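Local coordinates for protein lactose Operon Repressor (Escherichia coli, PDB 1JYE) that represses transcription of the lactose operon by binding operator DNA, which it probably releases when a sugar inducer binds its periplasmic-binding-protein-like core, at residues A[179-184]-A[211-216]; A[285-290]-A[321-326]; A[128-133]-A[153-158]. The protein carries 1 engineered substitution. All blocks are in the same frame, centred on the assembly; numbering follows the deposited sequence.

How the contacts relate
Contacts 1 and 2 lie in the same subdomain of a periplasmic-binding-protein-like core, with centres about 19 Å apart; contact 3 lies in the other, its centre about 28 Å from that of contact 2 and about 30 Å from that of contact 1. All three are partly buried, and no two hold the same elements. Contact 1 pairs parallel strands at the edge of a sheet, mainly through backbone bonds. Contact 2, which buries the most surface, pairs antiparallel strands in a separate mixed sheet and adds an arginine and a threonine side chain to the bonding. Contact 3, the smallest, sets a helix start against a loop and depends on a carboxylate, a hydroxyl and water.

Contact 1. Residues A[179-184]-A[211-216]; sequences HQQIAL and QPIAER
Parallel pairing of Ile182 and Leu184 with Ile213 to Arg216 is preceded by a water bridge: one water donates to Gln211 O and to Gln180 O and accepts from Ile182 N. Pro212 comes next, its CB 4.1 Å from Leu184 CG on the side of the strands that helix 192-207 covers. Ile213 then gives the first direct bond, its N lying 2.9 Å from Ile182 O with a bent angle of 143°. The side chains of Ile213 and Gln181 cross at about a right angle, with Ile213 CG2 3.4 Å from Gln181 OE1; the Gln181 chain is folded at chi2 (-68°). Ala214 O receives Leu184 N at 2.9 Å, and a CA-H...O contact from Ala183 joins on the same oxygen. The methyl groups of Ala183 and Ala214 lie on the face turned to helix 222-234. Glu215 returns to the Leu184 face, CB to CB at 4.0 Å, and its carboxylate goes on to His202. Arg216 N gives the last direct bond between the two segments, to Leu184 O at 2.9 Å, and the pairing continues to Ala186. The strands belong to the beta-alpha-beta unit 182-186, 192-207 and 214-217, the last being an edge strand. Main-chain bonds thus fix the strand pairing, whereas Glu215 ties this edge to helix 192-207 and Arg216 ties it to Gln228 of helix 222-234 and, by a salt bridge, to Glu235 just past it.

Contact 2. Residues A[285-290]-A[321-326]; sequences PLTTIK and VSLVKR
Thr288 and Val324 form a hydrogen-bonded pair in the antiparallel half of a three-stranded mixed sheet, in which strand 316-324 lies between 288-290 and 158-161. The position is consistent with the linker region that joins the two subdomains in periplasmic-binding-protein-like folds. Backbone bonds come first: Val324 N meets Thr288 O at 2.8 Å and an almost straight 173°, Thr288 N returns the bond to Val324 O, and Lys290 N donates to Ser322 O at 2.8 Å. Past the strands, side chains take over. Thr287 OG1, anti to its own carbonyl carbon (chi1 -69°), accepts Arg326 N at 2.9 Å and also bonds Thr329. Arg326 NH1 donates to Leu286 O at 2.8 Å, the oxygen lying at the guanidinium edge but tilted from its plane; Ser279 shares NH1, and Asp275 takes NH2 in a salt bridge. Apolar packing is concentrated on the Ile289 face, where Ile289 spreads its branches, CD1 to Leu323 CD1 at 3.8 Å and CG2 to Val321 CB at 3.9 Å, against helix 163-177. On the Val324 face, Lys290 CB lies 3.9 Å from Val324 CG2. Pro285 CB packs on the aliphatic chain of Arg326, and the proline also touches Arg255 of the second subunit. Over the centre of the Arg326 guanidinium, 3.6 Å above its plane, sits the methyl Val324 CG1.

Contact 3. Residues A[128-133]-A[153-158]; sequences LDDQDA and QTPINS
Asp130 and Thr154 lie alongside each other, pointing opposite ways, and two waters flank the place where carboxylate meets hydroxyl. Thr154 OG1 is 3.1 Å from Asp130 OD2, a contact whose hydrogen bonding is not certain. One water, bonded to Thr154 OG1 at 2.9 Å, donates to Leu128 O, so it spans the residues leading into the helix and the threonine. The second water donates to Asp130 OD2 at 2.6 Å and reaches Gln153 O only weakly. CG of Asp130, anti to the backbone N (chi1 -170°), points the carboxylate group at the loop, and OD2 comes to 3.2 Å from Thr154 CA. Thr154 CG2 lies between the two helix residues, near Asp130 OD2 and 4.0 Å from Ala133 CB; the threonine also packs on Ile134. Pro155 turns its CD to Asp130 OD2 and is the centre of an inverse gamma turn, closed by Ile156 N on Thr154 O at 2.8 Å. Ile156 then packs on Phe147 and Glu137. The helix itself is started by Asp129, whose OD1 takes the N-H of Asp132 at 2.8 Å and 163°. The positive end of the helix dipole may favour the negative charge of Asp129 and Asp130. The first turn of helix 130-139, capped by Asp129, thus meets the loop after strand 145-147 through Asp130 and Ala133, within the beta-alpha-beta unit 122-125, 130-139, 145-147 of a parallel alpha/beta fold.

Contact 1. Residues A[179-184]-A[211-216]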
ATOM      1  N   HIS A 179      15.306  18.306  22.095  1.00 18.46           N
ATOM      2  CA  HIS A 179      14.764  19.189  21.065  1.00 18.30           C
ATOM      3  C   HIS A 179      13.826  20.262  21.609  1.00 19.56           C
ATOM      4  O   HIS A 179      12.968  19.984  22.445  1.00 20.02           O
ATOM      5  CB  HIS A 179      14.029  18.366  20.006  1.00 17.86           C
ATOM      6  CG  HIS A 179      14.937  17.529  19.165  1.00 16.92           C
ATOM      7  ND1 HIS A 179      15.695  18.052  18.141  1.00 17.23           N
ATOM      8  CD2 HIS A 179      15.244  16.211  19.226  1.00 18.04           C
ATOM      9  CE1 HIS A 179      16.433  17.094  17.609  1.00 16.25           C
ATOM     10  NE2 HIS A 179      16.178  15.969  18.250  1.00 16.88           N
ATOM     11  N   GLN A 180      14.000  21.482  21.107  1.00 20.41           N
ATOM     12  CA  GLN A 180      13.183  22.626  21.505  1.00 22.76           C
ATOM     13  C   GLN A 180      12.613  23.330  20.273  1.00 22.53           C
ATOM     14  O   GLN A 180      11.589  24.004  20.360  1.00 22.97           O
ATOM     15  CB  GLN A 180      14.024  23.615  22.318  1.00 25.89           C
ATOM     16  CG  GLN A 180      14.567  23.050  23.622  1.00 31.99           C
ATOM     17  CD  GLN A 180      13.478  22.748  24.631  1.00 36.42           C
ATOM     18  OE1 GLN A 180      12.618  21.898  24.400  1.00 41.09           O
ATOM     19  NE2 GLN A 180      13.509  23.446  25.762  1.00 39.81           N
ATOM     20  N   GLN A 181      13.289  23.177  19.134  1.00 21.68           N
ATOM     21  CA  GLN A 181      12.860  23.777  17.867  1.00 19.74           C
ATOM     22  C   GLN A 181      12.206  22.676  17.044  1.00 19.40           C
ATOM     23  O   GLN A 181      12.879  21.961  16.301  1.00 19.46           O
ATOM     24  CB  GLN A 181      14.066  24.333  17.105  1.00 22.85           C
ATOM     25  CG  GLN A 181      14.759  25.510  17.774  1.00 26.86           C
ATOM     26  CD  GLN A 181      13.898  26.758  17.789  1.00 29.90           C
ATOM     27  OE1 GLN A 181      12.975  26.882  18.594  1.00 33.79           O
ATOM     28  NE2 GLN A 181      14.191  27.686  16.887  1.00 32.98           N
ATOM     29  N   ILE A 182      10.889  22.560  17.162  1.00 17.29           N
ATOM     30  CA  ILE A 182      10.154  21.504  16.482  1.00 16.84           C
ATOM     31  C   ILE A 182       9.102  21.980  15.490  1.00 16.62           C
ATOM     32  O   ILE A 182       8.396  22.957  15.733  1.00 18.01           O
ATOM     33  CB  ILE A 182       9.486  20.598  17.537  1.00 16.23           C
ATOM     34  CG1 ILE A 182      10.566  20.038  18.469  1.00 16.49           C
ATOM     35  CG2 ILE A 182       8.701  19.471  16.862  1.00 17.45           C
ATOM     36  CD1 ILE A 182      10.036  19.298  19.676  1.00 17.76           C
ATOM     37  N   ALA A 183       9.007  21.284  14.360  1.00 15.29           N
ATOM     38  CA  ALA A 183       8.023  21.622  13.343  1.00 15.01           C
ATOM     39  C   ALA A 183       7.053  20.456  13.215  1.00 13.97           C
ATOM     40  O   ALA A 183       7.419  19.305  13.466  1.00 14.07           O
ATOM     41  CB  ALA A 183       8.704  21.892  12.003  1.00 16.12           C
ATOM     42  N   LEU A 184       5.817  20.761  12.836  1.00 14.03           N
ATOM     43  CA  LEU A 184       4.784  19.748  12.677  1.00 14.48           C
ATOM     44  C   LEU A 184       4.315  19.655  11.235  1.00 15.13           C
ATOM     45  O   LEU A 184       4.126  20.671  10.571  1.00 14.95           O
ATOM     46  CB  LEU A 184       3.568  20.081  13.548  1.00 14.64           C
ATOM     47  CG  LEU A 184       3.798  20.376  15.033  1.00 14.71           C
ATOM     48  CD1 LEU A 184       2.456  20.708  15.692  1.00 15.31           C
ATOM     49  CD2 LEU A 184       4.452  19.185  15.707  1.00 15.69           C
ATOM     50  N   GLN A 211       6.406  25.731  21.926  1.00 15.93           N
ATOM     51  CA  GLN A 211       5.526  26.124  20.837  1.00 15.93           C
ATOM     52  C   GLN A 211       6.307  25.768  19.571  1.00 15.67           C
ATOM     53  O   GLN A 211       7.464  26.158  19.419  1.00 16.40           O
ATOM     54  CB  GLN A 211       5.235  27.627  20.876  1.00 17.27           C
ATOM     55  CG  GLN A 211       4.243  28.027  21.964  1.00 17.52           C
ATOM     56  CD  GLN A 211       3.868  29.498  21.899  1.00 18.33           C
ATOM     57  OE1 GLN A 211       4.713  30.369  22.073  1.00 20.20           O
ATOM     58  NE2 GLN A 211       2.593  29.777  21.640  1.00 18.43           N
ATOM     59  N   PRO A 212       5.696  24.997  18.656  1.00 16.54           N
ATOM     60  CA  PRO A 212       6.406  24.627  17.426  1.00 16.83           C
ATOM     61  C   PRO A 212       6.789  25.852  16.600  1.00 17.64           C
ATOM     62  O   PRO A 212       6.061  26.846  16.593  1.00 18.30           O
ATOM     63  CB  PRO A 212       5.403  23.723  16.710  1.00 16.55           C
ATOM     64  CG  PRO A 212       4.079  24.262  17.155  1.00 18.02           C
ATOM     65  CD  PRO A 212       4.309  24.505  18.638  1.00 15.75           C
ATOM     66  N   ILE A 213       7.923  25.788  15.906  1.00 17.65           N
ATOM     67  CA  ILE A 213       8.349  26.930  15.102  1.00 19.57           C
ATOM     68  C   ILE A 213       7.634  26.991  13.763  1.00 19.50           C
ATOM     69  O   ILE A 213       7.765  27.966  13.022  1.00 20.72           O
ATOM     70  CB  ILE A 213       9.879  26.942  14.866  1.00 20.85           C
ATOM     71  CG1 ILE A 213      10.313  25.713  14.066  1.00 22.17           C
ATOM     72  CG2 ILE A 213      10.602  26.982  16.200  1.00 22.39           C
ATOM     73  CD1 ILE A 213      11.776  25.763  13.658  1.00 23.61           C
ATOM     74  N   ALA A 214       6.875  25.944  13.454  1.00 18.36           N
ATOM     75  CA  ALA A 214       6.113  25.898  12.218  1.00 17.30           C
ATOM     76  C   ALA A 214       5.237  24.661  12.177  1.00 15.99           C
ATOM     77  O   ALA A 214       5.575  23.631  12.757  1.00 15.76           O
ATOM     78  CB  ALA A 214       7.054  25.900  11.012  1.00 19.24           C
ATOM     79  N   GLU A 215       4.091  24.785  11.520  1.00 16.67           N
ATOM     80  CA  GLU A 215       3.191  23.658  11.349  1.00 17.40           C
ATOM     81  C   GLU A 215       2.570  23.781   9.971  1.00 17.95           C
ATOM     82  O   GLU A 215       2.123  24.858   9.562  1.00 18.31           O
ATOM     83  CB  GLU A 215       2.112  23.595  12.448  1.00 19.38           C
ATOM     84  CG  GLU A 215       1.130  24.755  12.529  1.00 20.46           C
ATOM     85  CD  GLU A 215       0.037  24.494  13.559  1.00 23.44           C
ATOM     86  OE1 GLU A 215      -0.200  25.369  14.420  1.00 22.39           O
ATOM     87  OE2 GLU A 215      -0.589  23.410  13.513  1.00 21.32           O
ATOM     88  N   ARG A 216       2.584  22.671   9.245  1.00 15.76           N
ATOM     89  CA  ARG A 216       2.045  22.626   7.899  1.00 14.93           C
ATOM     90  C   ARG A 216       1.109  21.441   7.753  1.00 14.98           C
ATOM     91  O   ARG A 216       0.936  20.655   8.689  1.00 14.68           O
ATOM     92  CB  ARG A 216       3.190  22.547   6.884  1.00 15.53           C
ATOM     93  CG  ARG A 216       3.879  23.891   6.654  1.00 18.93           C
ATOM     94  CD  ARG A 216       5.212  23.730   5.940  1.00 20.73           C
ATOM     95  NE  ARG A 216       5.758  25.017   5.512  1.00 23.96           N
ATOM     96  CZ  ARG A 216       5.380  25.662   4.412  1.00 26.46           C
ATOM     97  NH1 ARG A 216       4.453  25.141   3.617  1.00 25.79           N
ATOM     98  NH2 ARG A 216       5.933  26.829   4.100  1.00 25.86           N
TER
HETATM   99  O   HOH W   1       9.698  24.540  18.736  1.00 20.19           O

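Contact 2. Residues A[285-290]-A[321-326]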
ATOM      1  N   PRO A 285      16.776   4.317   8.518  1.00 15.89           N
ATOM      2  CA  PRO A 285      15.547   3.731   9.066  1.00 15.70           C
ATOM      3  C   PRO A 285      14.804   4.736   9.940  1.00 15.82           C
ATOM      4  O   PRO A 285      15.400   5.417  10.774  1.00 15.70           O
ATOM      5  CB  PRO A 285      16.062   2.517   9.825  1.00 16.75           C
ATOM      6  CG  PRO A 285      17.170   2.048   8.912  1.00 16.76           C
ATOM      7  CD  PRO A 285      17.891   3.353   8.602  1.00 16.03           C
ATOM      8  N   LEU A 286      13.495   4.795   9.737  1.00 14.30           N
ATOM      9  CA  LEU A 286      12.623   5.758  10.404  1.00 14.70           C
ATOM     10  C   LEU A 286      12.032   5.456  11.778  1.00 14.02           C
ATOM     11  O   LEU A 286      11.375   4.437  11.982  1.00 15.75           O
ATOM     12  CB  LEU A 286      11.480   6.098   9.442  1.00 14.40           C
ATOM     13  CG  LEU A 286      10.401   7.079   9.901  1.00 12.58           C
ATOM     14  CD1 LEU A 286      11.009   8.469  10.064  1.00 14.51           C
ATOM     15  CD2 LEU A 286       9.274   7.106   8.873  1.00 14.86           C
ATOM     16  N   THR A 287      12.264   6.369  12.717  1.00 14.36           N
ATOM     17  CA  THR A 287      11.694   6.250  14.054  1.00 14.23           C
ATOM     18  C   THR A 287      10.233   6.599  13.817  1.00 14.23           C
ATOM     19  O   THR A 287       9.935   7.591  13.152  1.00 14.10           O
ATOM     20  CB  THR A 287      12.311   7.273  15.019  1.00 14.90           C
ATOM     21  OG1 THR A 287      13.678   6.923  15.260  1.00 16.14           O
ATOM     22  CG2 THR A 287      11.549   7.295  16.342  1.00 13.88           C
ATOM     23  N   THR A 288       9.323   5.806  14.367  1.00 14.08           N
ATOM     24  CA  THR A 288       7.911   6.042  14.116  1.00 14.75           C
ATOM     25  C   THR A 288       7.010   5.506  15.228  1.00 14.93           C
ATOM     26  O   THR A 288       7.489   4.977  16.230  1.00 15.39           O
ATOM     27  CB  THR A 288       7.537   5.377  12.765  1.00 14.86           C
ATOM     28  OG1 THR A 288       6.167   5.628  12.447  1.00 15.69           O
ATOM     29  CG2 THR A 288       7.787   3.868  12.837  1.00 15.35           C
ATOM     30  N   ILE A 289       5.704   5.670  15.041  1.00 13.83           N
ATOM     31  CA  ILE A 289       4.708   5.197  15.996  1.00 13.36           C
ATOM     32  C   ILE A 289       3.984   4.027  15.346  1.00 12.09           C
ATOM     33  O   ILE A 289       3.359   4.174  14.295  1.00 13.06           O
ATOM     34  CB  ILE A 289       3.667   6.286  16.318  1.00 13.55           C
ATOM     35  CG1 ILE A 289       4.366   7.529  16.876  1.00 15.31           C
ATOM     36  CG2 ILE A 289       2.628   5.738  17.288  1.00 14.00           C
ATOM     37  CD1 ILE A 289       5.170   7.282  18.138  1.00 17.02           C
ATOM     38  N   LYS A 290       4.068   2.861  15.972  1.00 12.80           N
ATOM     39  CA  LYS A 290       3.424   1.687  15.413  1.00 13.57           C
ATOM     40  C   LYS A 290       1.922   1.603  15.642  1.00 15.48           C
ATOM     41  O   LYS A 290       1.449   1.676  16.776  1.00 15.82           O
ATOM     42  CB  LYS A 290       4.077   0.415  15.962  1.00 14.35           C
ATOM     43  CG  LYS A 290       3.403  -0.872  15.491  1.00 17.96           C
ATOM     44  CD  LYS A 290       4.130  -2.094  16.041  1.00 22.21           C
ATOM     45  CE  LYS A 290       3.479  -3.386  15.569  1.00 24.93           C
ATOM     46  NZ  LYS A 290       4.232  -4.577  16.054  1.00 26.69           N
ATOM     47  N   VAL A 321      -0.606   1.798  21.043  1.00 15.03           N
ATOM     48  CA  VAL A 321       0.386   2.095  20.021  1.00 14.54           C
ATOM     49  C   VAL A 321       1.714   2.103  20.765  1.00 15.35           C
ATOM     50  O   VAL A 321       1.740   2.107  22.000  1.00 18.57           O
ATOM     51  CB  VAL A 321       0.160   3.478  19.356  1.00 14.32           C
ATOM     52  CG1 VAL A 321      -1.180   3.488  18.628  1.00 14.77           C
ATOM     53  CG2 VAL A 321       0.213   4.593  20.409  1.00 14.46           C
ATOM     54  N   SER A 322       2.815   2.090  20.029  1.00 14.30           N
ATOM     55  CA  SER A 322       4.124   2.099  20.659  1.00 14.90           C
ATOM     56  C   SER A 322       5.119   2.861  19.805  1.00 14.27           C
ATOM     57  O   SER A 322       4.901   3.070  18.611  1.00 15.25           O
ATOM     58  CB  SER A 322       4.619   0.665  20.880  1.00 16.56           C
ATOM     59  OG  SER A 322       4.798  -0.009  19.648  1.00 17.66           O
ATOM     60  N   LEU A 323       6.207   3.290  20.433  1.00 13.51           N
ATOM     61  CA  LEU A 323       7.259   4.023  19.748  1.00 13.90           C
ATOM     62  C   LEU A 323       8.306   3.039  19.250  1.00 14.64           C
ATOM     63  O   LEU A 323       8.775   2.188  20.004  1.00 15.29           O
ATOM     64  CB  LEU A 323       7.920   5.011  20.710  1.00 15.13           C
ATOM     65  CG  LEU A 323       9.182   5.737  20.235  1.00 16.87           C
ATOM     66  CD1 LEU A 323       8.825   6.718  19.128  1.00 17.35           C
ATOM     67  CD2 LEU A 323       9.816   6.476  21.417  1.00 17.81           C
ATOM     68  N   VAL A 324       8.663   3.156  17.976  1.00 14.42           N
ATOM     69  CA  VAL A 324       9.676   2.289  17.382  1.00 15.16           C
ATOM     70  C   VAL A 324      10.877   3.185  17.113  1.00 15.25           C
ATOM     71  O   VAL A 324      10.857   4.000  16.195  1.00 16.56           O
ATOM     72  CB  VAL A 324       9.183   1.677  16.054  1.00 16.15           C
ATOM     73  CG1 VAL A 324      10.267   0.788  15.461  1.00 18.08           C
ATOM     74  CG2 VAL A 324       7.906   0.879  16.293  1.00 17.63           C
ATOM     75  N   LYS A 325      11.913   3.050  17.932  1.00 16.25           N
ATOM     76  CA  LYS A 325      13.104   3.873  17.780  1.00 17.32           C
ATOM     77  C   LYS A 325      14.052   3.315  16.737  1.00 17.60           C
ATOM     78  O   LYS A 325      14.488   2.169  16.835  1.00 17.28           O
ATOM     79  CB  LYS A 325      13.846   3.992  19.116  1.00 19.62           C
ATOM     80  CG  LYS A 325      13.052   4.678  20.217  1.00 22.98           C
ATOM     81  CD  LYS A 325      13.878   4.773  21.496  1.00 25.84           C
ATOM     82  CE  LYS A 325      13.083   5.394  22.631  1.00 28.08           C
ATOM     83  NZ  LYS A 325      13.896   5.487  23.877  1.00 31.52           N
ATOM     84  N   ARG A 326      14.366   4.128  15.737  1.00 16.32           N
ATOM     85  CA  ARG A 326      15.290   3.701  14.700  1.00 17.29           C
ATOM     86  C   ARG A 326      16.462   4.672  14.536  1.00 18.31           C
ATOM     87  O   ARG A 326      17.094   5.045  15.528  1.00 20.04           O
ATOM     88  CB  ARG A 326      14.546   3.477  13.376  1.00 16.93           C
ATOM     89  CG  ARG A 326      13.524   2.344  13.462  1.00 16.51           C
ATOM     90  CD  ARG A 326      13.263   1.705  12.098  1.00 15.78           C
ATOM     91  NE  ARG A 326      12.304   0.604  12.170  1.00 15.89           N
ATOM     92  CZ  ARG A 326      11.026   0.689  11.812  1.00 16.34           C
ATOM     93  NH1 ARG A 326      10.527   1.832  11.354  1.00 15.87           N
ATOM     94  NH2 ARG A 326      10.247  -0.380  11.894  1.00 18.25           N
TER

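Contact 3. Residues A[128-133]-A[153-158]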
ATOM      1  N   LEU A 128     -14.860  10.098   9.918  1.00 14.30           N
ATOM      2  CA  LEU A 128     -16.101  10.834  10.157  1.00 15.18           C
ATOM      3  C   LEU A 128     -16.057  11.590  11.479  1.00 15.46           C
ATOM      4  O   LEU A 128     -15.620  11.041  12.486  1.00 15.74           O
ATOM      5  CB  LEU A 128     -17.280   9.859  10.189  1.00 14.42           C
ATOM      6  CG  LEU A 128     -17.626   9.148   8.882  1.00 15.61           C
ATOM      7  CD1 LEU A 128     -18.465   7.915   9.169  1.00 15.24           C
ATOM      8  CD2 LEU A 128     -18.366  10.115   7.960  1.00 16.07           C
ATOM      9  N   ASP A 129     -16.509  12.842  11.485  1.00 17.00           N
ATOM     10  CA  ASP A 129     -16.513  13.583  12.739  1.00 18.19           C
ATOM     11  C   ASP A 129     -17.697  13.102  13.575  1.00 19.73           C
ATOM     12  O   ASP A 129     -18.460  12.242  13.133  1.00 19.19           O
ATOM     13  CB  ASP A 129     -16.555  15.106  12.506  1.00 19.65           C
ATOM     14  CG  ASP A 129     -17.885  15.606  11.962  1.00 22.18           C
ATOM     15  OD1 ASP A 129     -18.860  14.835  11.879  1.00 22.51           O
ATOM     16  OD2 ASP A 129     -17.950  16.811  11.627  1.00 23.39           O
ATOM     17  N   ASP A 130     -17.845  13.639  14.781  1.00 19.47           N
ATOM     18  CA  ASP A 130     -18.913  13.209  15.677  1.00 22.54           C
ATOM     19  C   ASP A 130     -20.307  13.165  15.058  1.00 22.09           C
ATOM     20  O   ASP A 130     -20.933  12.104  15.001  1.00 22.12           O
ATOM     21  CB  ASP A 130     -18.926  14.090  16.930  1.00 24.19           C
ATOM     22  CG  ASP A 130     -19.843  13.551  18.016  1.00 28.86           C
ATOM     23  OD1 ASP A 130     -21.033  13.935  18.050  1.00 31.02           O
ATOM     24  OD2 ASP A 130     -19.374  12.732  18.833  1.00 31.27           O
ATOM     25  N   GLN A 131     -20.791  14.311  14.593  1.00 22.06           N
ATOM     26  CA  GLN A 131     -22.120  14.384  13.999  1.00 23.03           C
ATOM     27  C   GLN A 131     -22.308  13.526  12.752  1.00 21.59           C
ATOM     28  O   GLN A 131     -23.356  12.901  12.583  1.00 20.89           O
ATOM     29  CB  GLN A 131     -22.475  15.841  13.696  1.00 26.50           C
ATOM     30  CG  GLN A 131     -23.089  16.575  14.879  1.00 32.47           C
ATOM     31  CD  GLN A 131     -22.320  16.369  16.171  1.00 35.19           C
ATOM     32  OE1 GLN A 131     -21.181  16.817  16.309  1.00 38.90           O
ATOM     33  NE2 GLN A 131     -22.941  15.684  17.125  1.00 36.33           N
ATOM     34  N   ASP A 132     -21.302  13.487  11.885  1.00 21.04           N
ATOM     35  CA  ASP A 132     -21.407  12.687  10.670  1.00 20.21           C
ATOM     36  C   ASP A 132     -21.418  11.189  10.971  1.00 19.56           C
ATOM     37  O   ASP A 132     -22.120  10.425  10.305  1.00 17.96           O
ATOM     38  CB  ASP A 132     -20.268  13.017   9.697  1.00 21.03           C
ATOM     39  CG  ASP A 132     -20.402  14.404   9.089  1.00 23.10           C
ATOM     40  OD1 ASP A 132     -21.523  14.960   9.107  1.00 24.04           O
ATOM     41  OD2 ASP A 132     -19.392  14.933   8.577  1.00 21.59           O
ATOM     42  N   ALA A 133     -20.644  10.764  11.968  1.00 18.16           N
ATOM     43  CA  ALA A 133     -20.609   9.348  12.326  1.00 18.11           C
ATOM     44  C   ALA A 133     -21.975   8.936  12.868  1.00 18.54           C
ATOM     45  O   ALA A 133     -22.481   7.855  12.559  1.00 18.35           O
ATOM     46  CB  ALA A 133     -19.519   9.088  13.368  1.00 18.65           C
ATOM     47  N   GLN A 153     -14.698   9.641  21.393  1.00 21.13           N
ATOM     48  CA  GLN A 153     -15.722  10.310  22.188  1.00 23.39           C
ATOM     49  C   GLN A 153     -17.105  10.195  21.552  1.00 22.89           C
ATOM     50  O   GLN A 153     -18.117  10.418  22.214  1.00 23.09           O
ATOM     51  CB  GLN A 153     -15.368  11.788  22.373  1.00 25.62           C
ATOM     52  CG  GLN A 153     -14.101  12.029  23.180  1.00 30.21           C
ATOM     53  CD  GLN A 153     -14.173  11.418  24.567  1.00 33.16           C
ATOM     54  OE1 GLN A 153     -15.125  11.653  25.311  1.00 35.53           O
ATOM     55  NE2 GLN A 153     -13.162  10.633  24.921  1.00 35.62           N
ATOM     56  N   THR A 154     -17.150   9.849  20.269  1.00 21.36           N
ATOM     57  CA  THR A 154     -18.427   9.718  19.574  1.00 20.38           C
ATOM     58  C   THR A 154     -19.171   8.485  20.087  1.00 20.56           C
ATOM     59  O   THR A 154     -18.616   7.388  20.132  1.00 19.57           O
ATOM     60  CB  THR A 154     -18.212   9.610  18.056  1.00 20.84           C
ATOM     61  OG1 THR A 154     -17.383  10.697  17.623  1.00 22.83           O
ATOM     62  CG2 THR A 154     -19.546   9.677  17.319  1.00 19.90           C
ATOM     63  N   PRO A 155     -20.445   8.659  20.481  1.00 20.56           N
ATOM     64  CA  PRO A 155     -21.307   7.597  21.009  1.00 20.41           C
ATOM     65  C   PRO A 155     -21.803   6.545  20.023  1.00 21.63           C
ATOM     66  O   PRO A 155     -23.010   6.389  19.820  1.00 21.91           O
ATOM     67  CB  PRO A 155     -22.454   8.379  21.637  1.00 21.28           C
ATOM     68  CG  PRO A 155     -22.606   9.517  20.687  1.00 21.45           C
ATOM     69  CD  PRO A 155     -21.166   9.945  20.456  1.00 21.37           C
ATOM     70  N   ILE A 156     -20.866   5.827  19.413  1.00 19.13           N
ATOM     71  CA  ILE A 156     -21.186   4.759  18.474  1.00 19.03           C
ATOM     72  C   ILE A 156     -20.223   3.615  18.767  1.00 17.12           C
ATOM     73  O   ILE A 156     -19.340   3.759  19.610  1.00 17.23           O
ATOM     74  CB  ILE A 156     -21.022   5.225  16.997  1.00 19.60           C
ATOM     75  CG1 ILE A 156     -19.684   5.950  16.797  1.00 23.47           C
ATOM     76  CG2 ILE A 156     -22.157   6.169  16.627  1.00 20.44           C
ATOM     77  CD1 ILE A 156     -18.465   5.069  16.861  1.00 26.38           C
ATOM     78  N   ASN A 157     -20.394   2.480  18.096  1.00 16.53           N
ATOM     79  CA  ASN A 157     -19.493   1.349  18.306  1.00 16.30           C
ATOM     80  C   ASN A 157     -18.245   1.617  17.484  1.00 15.59           C
ATOM     81  O   ASN A 157     -18.337   1.897  16.289  1.00 14.43           O
ATOM     82  CB  ASN A 157     -20.144   0.043  17.846  1.00 18.98           C
ATOM     83  CG  ASN A 157     -21.368  -0.311  18.663  1.00 23.47           C
ATOM     84  OD1 ASN A 157     -21.361  -0.196  19.886  1.00 27.52           O
ATOM     85  ND2 ASN A 157     -22.424  -0.754  17.991  1.00 23.35           N
ATOM     86  N   SER A 158     -17.078   1.533  18.114  1.00 15.70           N
ATOM     87  CA  SER A 158     -15.846   1.814  17.398  1.00 15.19           C
ATOM     88  C   SER A 158     -14.604   1.187  18.007  1.00 15.06           C
ATOM     89  O   SER A 158     -14.601   0.742  19.152  1.00 14.09           O
ATOM     90  CB  SER A 158     -15.628   3.328  17.333  1.00 14.46           C
ATOM     91  OG  SER A 158     -15.474   3.863  18.644  1.00 15.85           O
TER
HETATM   92  O   HOH W   2     -15.716  11.190  15.304  1.00 18.57           O
HETATM   93  O   HOH W   3     -18.763  13.208  21.286  1.00 41.07           O